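PDB 2PHC: carboxyltransferase domain-containing protein from Pyrococcus horikoshii, which is of unknown function but probably binds ATP and acts as a hydrolase, with a cyclophilin-like carboxyltransferase C and D domain. Local coordinates for residues I86-A91 and G183-R188. Residues are numbered along the deposited sequence; the frame is centred on the assembly and turned at random.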
loop_
_atom_site.group_PDB
_atom_site.type_symbol
_atom_site.label_atom_id
_atom_site.label_comp_id
_atom_site.label_asym_id
_atom_site.label_seq_id
_atom_site.Cartn_x
_atom_site.Cartn_y
_atom_site.Cartn_z
ATOM N N ILE A 86 -8.166 -1.738 3.735
ATOM C CA ILE A 86 -9.147 -0.773 4.189
ATOM C C ILE A 86 -8.911 0.491 3.362
ATOM O O ILE A 86 -7.798 0.956 3.227
ATOM C CB ILE A 86 -9.063 -0.636 5.712
ATOM C CG1 ILE A 86 -9.521 -1.966 6.348
ATOM C CG2 ILE A 86 -9.853 0.566 6.241
ATOM C CD1 ILE A 86 -8.390 -2.737 6.950
ATOM N N GLU A 87 -9.975 1.009 2.760
ATOM C CA GLU A 87 -9.887 2.200 1.914
ATOM C C GLU A 87 -10.133 3.445 2.753
ATOM O O GLU A 87 -11.148 3.515 3.456
ATOM C CB GLU A 87 -10.932 2.139 0.783
ATOM C CG GLU A 87 -10.598 1.149 -0.274
ATOM C CD GLU A 87 -11.302 1.426 -1.602
ATOM O OE1 GLU A 87 -12.533 1.766 -1.604
ATOM O OE2 GLU A 87 -10.605 1.303 -2.643
ATOM N N ILE A 88 -9.246 4.432 2.647
ATOM C CA ILE A 88 -9.279 5.590 3.555
ATOM C C ILE A 88 -9.340 6.903 2.769
ATOM O O ILE A 88 -8.332 7.279 2.111
ATOM C CB ILE A 88 -8.100 5.531 4.628
ATOM C CG1 ILE A 88 -8.395 4.389 5.635
ATOM C CG2 ILE A 88 -8.029 6.776 5.459
ATOM C CD1 ILE A 88 -7.368 4.141 6.745
ATOM N N PRO A 89 -10.538 7.581 2.780
ATOM C CA PRO A 89 -10.628 8.851 2.080
ATOM C C PRO A 89 -9.821 9.942 2.822
ATOM O O PRO A 89 -9.861 10.000 4.060
ATOM C CB PRO A 89 -12.149 9.130 2.030
ATOM C CG PRO A 89 -12.670 8.525 3.190
ATOM C CD PRO A 89 -11.850 7.239 3.395
ATOM N N VAL A 90 -9.057 10.702 2.027
ATOM C CA VAL A 90 -8.173 11.772 2.415
ATOM C C VAL A 90 -8.525 12.881 1.476
ATOM O O VAL A 90 -8.419 12.711 0.267
ATOM C CB VAL A 90 -6.636 11.461 2.107
ATOM C CG1 VAL A 90 -5.705 12.614 2.561
ATOM C CG2 VAL A 90 -6.143 10.117 2.750
ATOM N N ALA A 91 -8.984 14.009 2.019
ATOM C CA ALA A 91 -8.971 15.326 1.271
ATOM C C ALA A 91 -7.565 15.943 1.312
ATOM O O ALA A 91 -7.122 16.406 2.334
ATOM C CB ALA A 91 -10.056 16.270 1.855
ATOM N N GLY A 183 -2.900 16.303 3.975
ATOM C CA GLY A 183 -4.251 15.864 3.709
ATOM C C GLY A 183 -4.892 15.575 5.024
ATOM O O GLY A 183 -4.174 15.519 6.031
ATOM N N ARG A 184 -6.215 15.392 5.044
ATOM C CA ARG A 184 -6.875 15.025 6.264
ATOM C C ARG A 184 -7.930 14.004 5.907
ATOM O O ARG A 184 -8.540 14.099 4.849
ATOM C CB ARG A 184 -7.574 16.233 6.842
ATOM C CG ARG A 184 -8.078 16.068 8.168
ATOM C CD ARG A 184 -8.391 17.486 8.781
ATOM N NE ARG A 184 -9.219 17.267 9.971
ATOM C CZ ARG A 184 -9.986 18.186 10.582
ATOM N NH1 ARG A 184 -10.038 19.444 10.119
ATOM N NH2 ARG A 184 -10.677 17.840 11.677
ATOM N N ILE A 185 -8.130 13.054 6.830
ATOM C CA ILE A 185 -9.119 12.029 6.786
ATOM C C ILE A 185 -10.369 12.470 7.582
ATOM O O ILE A 185 -10.235 12.905 8.716
ATOM C CB ILE A 185 -8.538 10.675 7.461
ATOM C CG1 ILE A 185 -7.327 10.097 6.693
ATOM C CG2 ILE A 185 -9.583 9.687 7.617
ATOM C CD1 ILE A 185 -6.342 9.199 7.577
ATOM N N PRO A 186 -11.577 12.326 7.008
ATOM C CA PRO A 186 -12.835 12.711 7.704
ATOM C C PRO A 186 -13.453 11.659 8.633
ATOM O O PRO A 186 -14.217 12.023 9.492
ATOM C CB PRO A 186 -13.794 12.948 6.553
ATOM C CG PRO A 186 -13.302 11.832 5.507
ATOM C CD PRO A 186 -11.803 11.977 5.594
ATOM N N LEU A 187 -13.182 10.375 8.381
ATOM C CA LEU A 187 -13.528 9.274 9.272
ATOM C C LEU A 187 -12.909 9.424 10.657
ATOM O O LEU A 187 -11.776 9.933 10.802
ATOM C CB LEU A 187 -13.012 7.985 8.678
ATOM C CG LEU A 187 -13.417 7.659 7.233
ATOM C CD1 LEU A 187 -12.513 6.575 6.733
ATOM C CD2 LEU A 187 -14.873 7.178 7.155
ATOM N N ARG A 188 -13.643 8.968 11.683
ATOM C CA ARG A 188 -13.079 8.897 13.026
ATOM C C ARG A 188 -12.390 7.547 13.062
ATOM O O ARG A 188 -13.022 6.505 13.368
ATOM C CB ARG A 188 -14.142 8.973 14.069
ATOM C CG ARG A 188 -13.601 9.204 15.445
ATOM C CD ARG A 188 -14.738 9.381 16.465
ATOM N NE ARG A 188 -14.207 9.277 17.824
ATOM C CZ ARG A 188 -14.880 9.625 18.912
ATOM N NH1 ARG A 188 -16.112 10.097 18.797
ATOM N NH2 ARG A 188 -14.321 9.492 20.108
#
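A91 and R184 form an antiparallel hydrogen-bonded pair. A91 N donates to R184 O at 2.9 Å. R184 N donates back to A91 O at 3.0 Å. V90 CA also approaches R184 O, a CA-H...O contact of 3.4 Å.

Beyond this pair strand 180-184 ends, and P89 O receives no backbone N-H from 183-188. I185 CA and P186 CD lie against P89 O instead, with P186 CD 3.2 Å from P89 O. P186, a proline, has no N-H to give. Side chains continue the contact. I88 CG2, the branch anti to its backbone N, touches both CG1 and CD1 of I185, each at 3.6 Å. V90 CG2 meets I185 CG1 more loosely, while V90 CG1 covers G183 CA at 3.7 Å. L187 crosses the P89 ring at about a right angle, its CD1 pressed tightly on P89 CD at 3.5 Å.

W170 packs on both I88 and I185, and V161 on both V90 and I185. R184 NE hydrogen-bonds A158 O. Strand 85-92 lies between strand 180-184 and strand 205-211, whose backbone hydrogen-bonds I86, I88 and V90, consistent with the cyclophilin-like fold of this family.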